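Local coordinates for capsular polysaccharide biosynthesis protein (PDB 4BQN) that binds coenzyme A and probably acts as an acetyltransferase in the biosynthesis of capsular polysaccharide in Burkholderia pseudomallei, at residues A[21-27]-A[225-231]; A[65-69]-A[172-178]; A[149-153]-A[244-249]. The protein carries 1 engineered substitution. All coordinates share one frame. Where two conformers were deposited one is given. Residues are numbered along the deposited sequence.

Contact 1 (A[21-27]-A[225-231]); sequences KMLNSCP and ISFDQNL
The last turn of helix 15-24 and the turn after it receive a loop, 225-231, extended at first and then turning. Ile225 to Phe227 have beta-type phi/psi angles. Asp228 to Leu231 form a type I beta turn, closed by Leu231 N to Asp228 O at 3.3 Å. The CA atoms of Cys26 and Phe227 come nearest, 4.8 Å apart.

One hydrogen bond crosses: Asp228 N gives to Ser25 OG at 3.1 Å, nearly straight at 175°. Ser25, chi1 p, passes its own proton back to Met22 O at 2.7 Å. Its hydroxyl therefore links the helix end to the loop. Asp228 OD1 accepts from Asn230 N at 2.8 Å, an Asx turn within the beta turn. Ser226 O lies 3.0 Å from Cys26 CA in a CA-H...O contact.

The Phe227 ring, chi1 m, is held by apolar and sulfur contacts. Met22, t then p, lays CG over one ring face, 4.2 Å from the centroid. Met22 SD is 4.6 Å from that centroid and Cys26 SG 5.4 Å, both oblique. Met22 SD also reaches Phe227 CB at 3.7 Å. Leu231 CD1 packs on Ser25 CB at 3.6 Å.

Helix 204-217 touches Met22, Cys26 and Phe227. Cys26 is the N-cap of helix 27-32. The loop is anchored on the junction of helices 15-24 and 27-32 by a Met-aromatic contact and the doubly bonded Ser25 hydroxyl.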
loop_
_atom_site.group_PDB
_atom_site.type_symbol
_atom_site.label_atom_id
_atom_site.label_comp_id
_atom_site.label_asym_id
_atom_site.label_seq_id
_atom_site.Cartn_x
_atom_site.Cartn_y
_atom_site.Cartn_z
ATOM N N LYS A 21 5.448 5.309 -14.041
ATOM C CA LYS A 21 6.887 5.544 -14.084
ATOM C C LYS A 21 7.614 4.237 -14.436
ATOM O O LYS A 21 8.538 4.219 -15.259
ATOM C CB LYS A 21 7.365 6.109 -12.742
ATOM C CG LYS A 21 8.790 6.641 -12.730
ATOM C CD LYS A 21 8.913 8.015 -13.382
ATOM C CE LYS A 21 8.471 9.135 -12.454
ATOM N NZ LYS A 21 8.579 10.458 -13.131
ATOM N N MET A 22 7.191 3.142 -13.809
ATOM C CA MET A 22 7.838 1.865 -14.053
ATOM C C MET A 22 7.610 1.404 -15.491
ATOM O O MET A 22 8.559 1.031 -16.169
ATOM C CB MET A 22 7.333 0.828 -13.042
ATOM C CG MET A 22 8.103 -0.482 -13.043
ATOM S SD MET A 22 9.842 -0.279 -12.644
ATOM C CE MET A 22 9.782 -0.093 -10.861
ATOM N N LEU A 23 6.361 1.445 -15.955
ATOM C CA LEU A 23 6.055 1.055 -17.339
ATOM C C LEU A 23 6.828 1.870 -18.371
ATOM O O LEU A 23 7.381 1.308 -19.328
ATOM C CB LEU A 23 4.559 1.144 -17.619
ATOM C CG LEU A 23 3.723 0.036 -16.957
ATOM C CD1 LEU A 23 2.252 0.437 -16.985
ATOM C CD2 LEU A 23 3.945 -1.324 -17.628
ATOM N N ASN A 24 6.914 3.182 -18.151
ATOM C CA ASN A 24 7.626 4.063 -19.076
ATOM C C ASN A 24 9.113 3.735 -19.162
ATOM O O ASN A 24 9.761 4.080 -20.141
ATOM C CB ASN A 24 7.447 5.522 -18.656
ATOM C CG ASN A 24 6.074 6.066 -18.999
ATOM O OD1 ASN A 24 5.273 5.423 -19.686
ATOM N ND2 ASN A 24 5.798 7.280 -18.530
ATOM N N SER A 25 9.646 3.064 -18.140
ATOM C CA SER A 25 11.063 2.682 -18.121
ATOM C C SER A 25 11.382 1.408 -18.914
ATOM O O SER A 25 12.551 1.064 -19.062
ATOM C CB SER A 25 11.575 2.555 -16.674
ATOM O OG SER A 25 11.297 1.280 -16.118
ATOM N N CYS A 26 10.357 0.736 -19.434
ATOM C CA CYS A 26 10.533 -0.424 -20.305
ATOM C C CYS A 26 10.543 0.050 -21.759
ATOM O O CYS A 26 9.534 0.581 -22.240
ATOM C CB CYS A 26 9.394 -1.418 -20.093
ATOM S SG CYS A 26 9.435 -2.792 -21.272
ATOM N N PRO A 27 11.685 -0.127 -22.462
ATOM C CA PRO A 27 11.798 0.423 -23.824
ATOM C C PRO A 27 10.730 -0.102 -24.786
ATOM O O PRO A 27 10.246 0.644 -25.634
ATOM C CB PRO A 27 13.211 0.008 -24.275
ATOM C CG PRO A 27 13.968 -0.168 -23.009
ATOM C CD PRO A 27 12.976 -0.680 -21.995
ATOM N N ILE A 225 9.805 -7.694 -21.600
ATOM C CA ILE A 225 9.649 -6.964 -20.350
ATOM C C ILE A 225 10.991 -6.721 -19.663
ATOM O O ILE A 225 11.678 -7.665 -19.273
ATOM C CB ILE A 225 8.679 -7.707 -19.412
ATOM C CG1 ILE A 225 7.336 -7.956 -20.118
ATOM C CG2 ILE A 225 8.493 -6.932 -18.109
ATOM C CD1 ILE A 225 6.435 -8.929 -19.385
ATOM N N SER A 226 11.346 -5.446 -19.516
ATOM C CA SER A 226 12.566 -5.058 -18.817
ATOM C C SER A 226 12.361 -3.664 -18.260
ATOM O O SER A 226 11.749 -2.826 -18.897
ATOM C CB SER A 226 13.794 -5.103 -19.737
ATOM O OG SER A 226 13.729 -4.105 -20.731
ATOM N N PHE A 227 12.853 -3.432 -17.054
ATOM C CA PHE A 227 12.655 -2.149 -16.390
ATOM C C PHE A 227 13.966 -1.550 -15.919
ATOM O O PHE A 227 14.978 -2.245 -15.798
ATOM C CB PHE A 227 11.693 -2.303 -15.196
ATOM C CG PHE A 227 10.346 -2.850 -15.573
ATOM C CD1 PHE A 227 9.458 -2.103 -16.343
ATOM C CD2 PHE A 227 9.980 -4.137 -15.193
ATOM C CE1 PHE A 227 8.222 -2.620 -16.720
ATOM C CE2 PHE A 227 8.731 -4.655 -15.542
ATOM C CZ PHE A 227 7.852 -3.898 -16.310
ATOM N N ASP A 228 13.920 -0.253 -15.612
ATOM C CA ASP A 228 15.038 0.428 -14.977
ATOM C C ASP A 228 15.124 -0.091 -13.543
ATOM O O ASP A 228 14.245 0.179 -12.733
ATOM C CB ASP A 228 14.795 1.946 -14.986
ATOM C CG ASP A 228 15.909 2.744 -14.320
ATOM O OD1 ASP A 228 16.800 2.165 -13.659
ATOM O OD2 ASP A 228 15.878 3.987 -14.457
ATOM N N GLN A 229 16.176 -0.852 -13.243
ATOM C CA GLN A 229 16.369 -1.467 -11.924
ATOM C C GLN A 229 16.640 -0.456 -10.812
ATOM O O GLN A 229 16.596 -0.808 -9.634
ATOM C CB GLN A 229 17.518 -2.490 -11.962
ATOM C CG GLN A 229 17.339 -3.593 -12.992
ATOM C CD GLN A 229 16.122 -4.450 -12.709
ATOM O OE1 GLN A 229 16.003 -5.054 -11.634
ATOM N NE2 GLN A 229 15.209 -4.516 -13.674
ATOM N N ASN A 230 16.939 0.787 -11.177
ATOM C CA ASN A 230 17.199 1.822 -10.173
ATOM C C ASN A 230 15.954 2.542 -9.677
ATOM O O ASN A 230 16.004 3.256 -8.677
ATOM C CB ASN A 230 18.214 2.840 -10.696
ATOM C CG ASN A 230 19.553 2.215 -11.029
ATOM O OD1 ASN A 230 20.119 1.464 -10.232
ATOM N ND2 ASN A 230 20.068 2.524 -12.214
ATOM N N LEU A 231 14.830 2.352 -10.367
ATOM C CA LEU A 231 13.602 3.031 -9.979
ATOM C C LEU A 231 13.008 2.389 -8.732
ATOM O O LEU A 231 12.850 1.178 -8.673
ATOM C CB LEU A 231 12.587 2.965 -11.118
ATOM C CG LEU A 231 12.774 3.845 -12.347
ATOM C CD1 LEU A 231 11.544 3.665 -13.219
ATOM C CD2 LEU A 231 12.963 5.307 -11.971
#

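Contact 2 (A[65-69]-A[172-178]); sequences YQPVS and NDGGKQI. With COA (coenzyme A), chain C.
Two irregular segments meet beside the pyrophosphate of coenzyme A. Tyr65 ends strand 62-65, and the chain runs on through Ser69 as an extended loop. Segment 172-178 bends in a type I' turn from Asp173 to Lys176, with positive phi at Gly174 and Gly175 and a bond from Lys176 N to Asp173 O of 3.3 Å. Pro67 and Asp173 have CA atoms 5.1 Å apart, Ser69 and Asn172 4.5 Å.

Tyr65 has chi1 p, and its hydroxyl is satisfied twice. It donates to Asp173 OD2 at 2.6 Å and accepts from Lys176 NZ at 3.0 Å. Lys176, all t, also forms a salt bridge to Asp179. Asp173 OD1 forms a salt bridge with Arg83 and a hydrogen bond with Ser79.

At the ligand, COA O5A accepts from Ser69 N and from Asn172 ND2, each at 2.8 Å. Ser69 OG gives to COA O4A at 2.8 Å. A water donates to Pro67 O at 3.0 Å and to COA O1A at 2.8 Å, and accepts from Asn172 ND2 at 3.0 Å.

Pro67 CG packs on Ile178 CG1 at 4.1 Å. Ser69 is the N-cap of helix 70-73, with a weak bond between Ser69 OG and Tyr72 N. Tyr65 bonds through its backbone to Leu93 and Val95, and helix 79-83 touches Tyr65, Asp173 and Lys176. This pyrophosphate-binding part of the pocket lies just past the end of strand 62-65 in the parallel sheet.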
loop_
_atom_site.group_PDB
_atom_site.type_symbol
_atom_site.label_atom_id
_atom_site.label_comp_id
_atom_site.label_asym_id
_atom_site.label_seq_id
_atom_site.Cartn_x
_atom_site.Cartn_y
_atom_site.Cartn_z
ATOM N N TYR A 65 -6.182 1.331 -14.219
ATOM C CA TYR A 65 -6.706 1.986 -13.034
ATOM C C TYR A 65 -6.826 1.018 -11.880
ATOM O O TYR A 65 -6.974 -0.195 -12.075
ATOM C CB TYR A 65 -8.083 2.624 -13.336
ATOM C CG TYR A 65 -9.161 1.596 -13.558
ATOM C CD1 TYR A 65 -9.336 0.990 -14.812
ATOM C CD2 TYR A 65 -9.960 1.173 -12.501
ATOM C CE1 TYR A 65 -10.292 0.001 -15.002
ATOM C CE2 TYR A 65 -10.921 0.183 -12.680
ATOM C CZ TYR A 65 -11.070 -0.398 -13.927
ATOM O OH TYR A 65 -12.024 -1.369 -14.092
ATOM N N GLN A 66 -6.800 1.560 -10.673
ATOM C CA GLN A 66 -7.099 0.768 -9.497
ATOM C C GLN A 66 -8.527 1.037 -9.065
ATOM O O GLN A 66 -9.036 2.151 -9.254
ATOM C CB GLN A 66 -6.131 1.118 -8.371
ATOM C CG GLN A 66 -4.689 0.813 -8.752
ATOM C CD GLN A 66 -3.703 1.080 -7.642
ATOM O OE1 GLN A 66 -3.642 2.186 -7.112
ATOM N NE2 GLN A 66 -2.907 0.070 -7.290
ATOM N N PRO A 67 -9.194 0.036 -8.477
ATOM C CA PRO A 67 -10.555 0.271 -7.989
ATOM C C PRO A 67 -10.645 1.406 -6.950
ATOM O O PRO A 67 -9.848 1.454 -6.014
ATOM C CB PRO A 67 -10.915 -1.070 -7.342
ATOM C CG PRO A 67 -10.144 -2.083 -8.132
ATOM C CD PRO A 67 -8.809 -1.380 -8.333
ATOM N N VAL A 68 -11.597 2.316 -7.142
ATOM C CA VAL A 68 -11.835 3.410 -6.189
ATOM C C VAL A 68 -13.336 3.573 -6.049
ATOM O O VAL A 68 -14.032 3.877 -7.019
ATOM C CB VAL A 68 -11.218 4.764 -6.644
ATOM C CG1 VAL A 68 -11.513 5.851 -5.611
ATOM C CG2 VAL A 68 -9.718 4.652 -6.872
ATOM N N SER A 69 -13.831 3.399 -4.827
ATOM C CA SER A 69 -15.255 3.448 -4.549
ATOM C C SER A 69 -15.824 4.855 -4.694
ATOM O O SER A 69 -15.099 5.846 -4.571
ATOM C CB SER A 69 -15.543 2.962 -3.117
ATOM O OG SER A 69 -15.095 3.931 -2.175
ATOM N N ASN A 172 -15.799 -2.487 -5.068
ATOM C CA ASN A 172 -15.597 -1.038 -5.179
ATOM C C ASN A 172 -15.304 -0.550 -6.601
ATOM O O ASN A 172 -15.001 0.633 -6.803
ATOM C CB ASN A 172 -14.521 -0.546 -4.199
ATOM C CG ASN A 172 -13.175 -1.218 -4.410
ATOM O OD1 ASN A 172 -13.108 -2.345 -4.902
ATOM N ND2 ASN A 172 -12.095 -0.536 -4.026
ATOM N N ASP A 173 -15.393 -1.464 -7.567
ATOM C CA ASP A 173 -15.335 -1.129 -8.999
ATOM C C ASP A 173 -16.551 -1.721 -9.704
ATOM O O ASP A 173 -16.438 -2.289 -10.797
ATOM C CB ASP A 173 -14.028 -1.635 -9.636
ATOM C CG ASP A 173 -13.842 -1.149 -11.071
ATOM O OD1 ASP A 173 -14.239 0.003 -11.371
ATOM O OD2 ASP A 173 -13.291 -1.911 -11.908
ATOM N N GLY A 174 -17.717 -1.586 -9.070
ATOM C CA GLY A 174 -18.988 -1.984 -9.678
ATOM C C GLY A 174 -19.131 -3.484 -9.879
ATOM O O GLY A 174 -19.892 -3.922 -10.733
ATOM N N GLY A 175 -18.405 -4.272 -9.088
ATOM C CA GLY A 175 -18.475 -5.727 -9.192
ATOM C C GLY A 175 -17.665 -6.333 -10.330
ATOM O O GLY A 175 -17.827 -7.512 -10.639
ATOM N N LYS A 176 -16.787 -5.549 -10.945
ATOM C CA LYS A 176 -15.890 -6.061 -11.980
ATOM C C LYS A 176 -14.645 -6.695 -11.365
ATOM O O LYS A 176 -13.927 -6.025 -10.620
ATOM C CB LYS A 176 -15.474 -4.930 -12.921
ATOM C CG LYS A 176 -14.499 -5.387 -13.987
ATOM C CD LYS A 176 -13.892 -4.216 -14.743
ATOM C CE LYS A 176 -12.629 -4.677 -15.454
ATOM N NZ LYS A 176 -11.911 -3.576 -16.156
ATOM N N GLN A 177 -14.378 -7.963 -11.694
ATOM C CA GLN A 177 -13.193 -8.663 -11.193
ATOM C C GLN A 177 -11.930 -7.895 -11.577
ATOM O O GLN A 177 -11.822 -7.399 -12.687
ATOM C CB GLN A 177 -13.150 -10.088 -11.761
ATOM C CG GLN A 177 -12.048 -10.981 -11.204
ATOM C CD GLN A 177 -12.199 -12.423 -11.659
ATOM O OE1 GLN A 177 -13.013 -13.176 -11.122
ATOM N NE2 GLN A 177 -11.413 -12.815 -12.653
ATOM N N ILE A 178 -10.975 -7.791 -10.647
ATOM C CA ILE A 178 -9.718 -7.102 -10.935
ATOM C C ILE A 178 -8.977 -7.834 -12.061
ATOM O O ILE A 178 -8.812 -9.053 -12.011
ATOM C CB ILE A 178 -8.830 -6.965 -9.680
ATOM C CG1 ILE A 178 -9.535 -6.083 -8.650
ATOM C CG2 ILE A 178 -7.470 -6.407 -10.061
ATOM C CD1 ILE A 178 -8.753 -5.841 -7.367
HETATM N N1A COA C . -6.151 -5.242 3.669
HETATM C C2A COA C . -6.594 -4.433 4.664
HETATM N N3A COA C . -7.027 -3.181 4.440
HETATM C C4A COA C . -7.064 -2.706 3.174
HETATM C C5A COA C . -6.611 -3.528 2.058
HETATM C C6A COA C . -6.136 -4.869 2.374
HETATM N N6A COA C . -5.695 -5.677 1.389
HETATM N N7A COA C . -6.747 -2.810 0.919
HETATM C C8A COA C . -7.267 -1.611 1.282
HETATM N N9A COA C . -7.426 -1.548 2.624
HETATM C C1B COA C . -8.000 -0.458 3.422
HETATM C C2B COA C . -7.718 0.946 2.916
HETATM O O2B COA C . -6.472 1.419 3.430
HETATM C C3B COA C . -8.925 1.676 3.483
HETATM O O3B COA C . -8.675 1.870 4.888
HETATM P P3B COA C . -9.573 2.845 5.797
HETATM O O7A COA C . -8.837 2.863 7.114
HETATM O O8A COA C . -9.538 4.167 5.077
HETATM O O9A COA C . -10.948 2.223 5.862
HETATM C C4B COA C . -10.051 0.653 3.330
HETATM O O4B COA C . -9.415 -0.626 3.291
HETATM C C5B COA C . -10.909 0.847 2.080
HETATM O O5B COA C . -10.032 0.836 0.961
HETATM P P1A COA C . -10.352 0.009 -0.356
HETATM O O1A COA C . -9.133 0.122 -1.224
HETATM O O2A COA C . -10.836 -1.370 -0.018
HETATM O O3A COA C . -11.593 0.735 -1.056
HETATM P P2A COA C . -11.891 2.220 -1.604
HETATM O O4A COA C . -12.985 2.801 -0.744
HETATM O O5A COA C . -12.168 2.052 -3.073
HETATM O O6A COA C . -10.569 3.077 -1.377
HETATM C CBP COA C . -8.342 3.944 -1.574
HETATM C CCP COA C . -9.431 3.122 -2.261
HETATM C CDP COA C . -7.104 4.023 -2.459
HETATM C CEP COA C . -8.859 5.363 -1.410
HETATM C CAP COA C . -8.032 3.275 -0.209
HETATM O OAP COA C . -7.363 2.030 -0.419
HETATM C C9P COA C . -7.235 4.076 0.809
HETATM O O9P COA C . -7.798 4.874 1.547
HETATM N N8P COA C . -5.923 3.837 0.918
HETATM C C7P COA C . -5.091 4.507 1.909
HETATM C C6P COA C . -4.756 5.954 1.596
HETATM C C5P COA C . -3.985 5.990 0.304
HETATM O O5P COA C . -4.555 6.109 -0.771
HETATM N N4P COA C . -2.676 5.882 0.427
HETATM C C3P COA C . -1.808 5.895 -0.717
HETATM C C2P COA C . -0.978 4.632 -0.738
HETATM S S1P COA C . -0.409 4.391 -2.374
HETATM O O HOH W 1 -9.094 -0.563 -3.986
#

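Contact 3 (A[149-153]-A[244-249]); sequences LRIDI and IYRDCF
Arg150 stretches along segment 244-249 and lays one face of its guanidinium on the sulfur of Cys248, with Arg150 NE 3.4 Å from Cys248 SG. Its chi1 to chi3 are all t, so the chain is fully extended. Arg150 NH1 gives a hydrogen bond to Ile244 O at 3.3 Å, with an angle of 142°, near the guanidinium plane. Arg150 NH2 reaches Asp247 O through a water, 2.7 Å from NH2 and 3.0 Å from Asp247 O. Arg150 CD also touches Ile244 CG2 at 3.9 Å.

The backbones are the end of helix 142-151 and a short 3-10 segment, 245-248. The 3-10 turns are closed by Asp247 N to Ile244 O at 3.0 Å, Cys248 N to Tyr245 O at 3.0 Å and Phe249 N to Arg246 O at 3.2 Å. Ile244 enters them with positive phi, 73°. Asp152 leaves the helical angles, and helix 153-167 starts at Ile153. The closest CA atoms, of Arg150 and Tyr245, are 4.8 Å apart.

The rest is mostly apolar. Tyr245, chi1 t, wedges its ring against the helix end, with Tyr245 CD1 3.5 Å from Leu149 CB and Tyr245 CE1 3.4 Å from Leu149 O. Ile153, t and t, sets CG1 3.8 Å from Tyr245 CE1. Its CD1 lies 3.7 Å from Cys248 CB and 4.1 Å from Phe249 CZ.

The Tyr245 hydroxyl bonds to Gly102 O, and Phe249 meets the Tyr103 ring. Helix 300-310 touches Ile151 and Asp152. The contact joins the 3-10 turn, between helix 204-217 and strand 260-262, to the junction of helices 142-151 and 153-167.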
loop_
_atom_site.group_PDB
_atom_site.type_symbol
_atom_site.label_atom_id
_atom_site.label_comp_id
_atom_site.label_asym_id
_atom_site.label_seq_id
_atom_site.Cartn_x
_atom_site.Cartn_y
_atom_site.Cartn_z
ATOM N N LEU A 149 3.898 -12.009 17.564
ATOM C CA LEU A 149 3.669 -11.904 16.129
ATOM C C LEU A 149 4.309 -13.072 15.384
ATOM O O LEU A 149 3.722 -13.597 14.434
ATOM C CB LEU A 149 4.204 -10.572 15.608
ATOM C CG LEU A 149 3.551 -9.319 16.192
ATOM C CD1 LEU A 149 4.271 -8.066 15.696
ATOM C CD2 LEU A 149 2.067 -9.262 15.857
ATOM N N ARG A 150 5.499 -13.491 15.819
ATOM C CA ARG A 150 6.177 -14.612 15.164
ATOM C C ARG A 150 5.359 -15.891 15.311
ATOM O O ARG A 150 5.181 -16.638 14.335
ATOM C CB ARG A 150 7.599 -14.810 15.693
ATOM C CG ARG A 150 8.253 -16.066 15.147
ATOM C CD ARG A 150 9.753 -15.928 15.264
ATOM N NE ARG A 150 10.448 -16.987 14.545
ATOM C CZ ARG A 150 11.728 -16.927 14.177
ATOM N NH1 ARG A 150 12.463 -15.855 14.447
ATOM N NH2 ARG A 150 12.276 -17.941 13.529
ATOM N N ILE A 151 4.856 -16.152 16.509
ATOM C CA ILE A 151 3.983 -17.303 16.718
ATOM C C ILE A 151 2.770 -17.239 15.782
ATOM O O ILE A 151 2.310 -18.276 15.272
ATOM C CB ILE A 151 3.555 -17.409 18.199
ATOM C CG1 ILE A 151 4.767 -17.829 19.049
ATOM C CG2 ILE A 151 2.391 -18.373 18.393
ATOM C CD1 ILE A 151 4.624 -17.568 20.535
ATOM N N ASP A 152 2.297 -16.022 15.506
ATOM C CA ASP A 152 1.095 -15.825 14.701
ATOM C C ASP A 152 1.357 -15.533 13.225
ATOM O O ASP A 152 0.427 -15.137 12.522
ATOM C CB ASP A 152 0.256 -14.692 15.304
ATOM C CG ASP A 152 -0.346 -15.064 16.644
ATOM O OD1 ASP A 152 -0.418 -16.279 16.953
ATOM O OD2 ASP A 152 -0.746 -14.144 17.398
ATOM N N ILE A 153 2.585 -15.726 12.735
ATOM C CA ILE A 153 2.914 -15.279 11.377
ATOM C C ILE A 153 2.031 -15.912 10.296
ATOM O O ILE A 153 1.608 -15.216 9.363
ATOM C CB ILE A 153 4.419 -15.421 11.070
ATOM C CG1 ILE A 153 4.755 -14.649 9.794
ATOM C CG2 ILE A 153 4.833 -16.899 10.999
ATOM C CD1 ILE A 153 6.234 -14.510 9.536
ATOM N N ILE A 244 12.592 -10.089 16.769
ATOM C CA ILE A 244 12.187 -11.503 16.767
ATOM C C ILE A 244 11.340 -11.820 15.534
ATOM O O ILE A 244 11.703 -12.689 14.735
ATOM C CB ILE A 244 11.523 -11.958 18.097
ATOM C CG1 ILE A 244 12.514 -11.756 19.254
ATOM C CG2 ILE A 244 11.074 -13.420 18.002
ATOM C CD1 ILE A 244 12.001 -12.184 20.609
ATOM N N TYR A 245 10.252 -11.072 15.343
ATOM C CA TYR A 245 9.438 -11.201 14.136
ATOM C C TYR A 245 10.302 -10.984 12.889
ATOM O O TYR A 245 10.195 -11.713 11.895
ATOM C CB TYR A 245 8.285 -10.202 14.181
ATOM C CG TYR A 245 7.269 -10.411 13.087
ATOM C CD1 TYR A 245 6.433 -11.538 13.101
ATOM C CD2 TYR A 245 7.078 -9.478 12.080
ATOM C CE1 TYR A 245 5.476 -11.745 12.132
ATOM C CE2 TYR A 245 6.122 -9.687 11.082
ATOM C CZ TYR A 245 5.319 -10.815 11.118
ATOM O OH TYR A 245 4.348 -11.065 10.168
ATOM N N ARG A 246 11.213 -10.012 12.957
ATOM C CA ARG A 246 12.052 -9.664 11.812
ATOM C C ARG A 246 12.913 -10.850 11.358
ATOM O O ARG A 246 13.288 -10.949 10.183
ATOM C CB ARG A 246 12.934 -8.453 12.149
ATOM C CG ARG A 246 13.986 -8.708 13.227
ATOM C CD ARG A 246 14.691 -7.421 13.665
ATOM N NE ARG A 246 15.410 -6.764 12.568
ATOM C CZ ARG A 246 16.598 -7.136 12.099
ATOM N NH1 ARG A 246 17.245 -8.173 12.622
ATOM N NH2 ARG A 246 17.128 -6.470 11.084
ATOM N N ASP A 247 13.212 -11.761 12.286
ATOM C CA ASP A 247 14.098 -12.878 11.973
ATOM C C ASP A 247 13.390 -13.984 11.171
ATOM O O ASP A 247 14.035 -14.939 10.739
ATOM C CB ASP A 247 14.748 -13.409 13.254
ATOM C CG ASP A 247 15.624 -12.364 13.927
ATOM O OD1 ASP A 247 16.363 -11.654 13.206
ATOM O OD2 ASP A 247 15.552 -12.224 15.167
ATOM N N CYS A 248 12.084 -13.824 10.939
ATOM C CA CYS A 248 11.345 -14.702 10.015
ATOM C C CYS A 248 11.628 -14.378 8.550
ATOM O O CYS A 248 11.177 -15.100 7.662
ATOM C CB CYS A 248 9.837 -14.585 10.253
ATOM S SG CYS A 248 9.330 -15.094 11.908
ATOM N N PHE A 249 12.354 -13.291 8.294
ATOM C CA PHE A 249 12.537 -12.748 6.945
ATOM C C PHE A 249 13.991 -12.826 6.554
ATOM O O PHE A 249 14.856 -12.427 7.318
ATOM C CB PHE A 249 12.014 -11.311 6.920
ATOM C CG PHE A 249 10.553 -11.234 7.219
ATOM C CD1 PHE A 249 10.102 -11.143 8.537
ATOM C CD2 PHE A 249 9.610 -11.312 6.192
ATOM C CE1 PHE A 249 8.747 -11.122 8.822
ATOM C CE2 PHE A 249 8.251 -11.287 6.477
ATOM C CZ PHE A 249 7.816 -11.184 7.793
HETATM O O HOH W 2 14.668 -17.426 12.287
#

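Contact 2 is the ligand-binding one of the three. Its Ser69 and Asn172 hold the coenzyme A pyrophosphate, and Tyr97, Arg167 and Arg294 also bond to the ligand. Contact 1 lies farther off: the Lys21 side chain is about 13 Å from coenzyme A and about 11 Å from that of Cys14, which is seen linked covalently to coenzyme A in a crystal structure of this protein. In contact 3 the Tyr245 side chain is about 14 Å from the ligand. The centres of contacts 1 and 2 are about 26 Å apart, and each is about 33 Å from the centre of contact 3. Contacts 2 and 3 lie on opposite sides of the chain's centre. Along the chain, contact 2 is nested inside the loop closed by contact 1, while contact 3 crosses both.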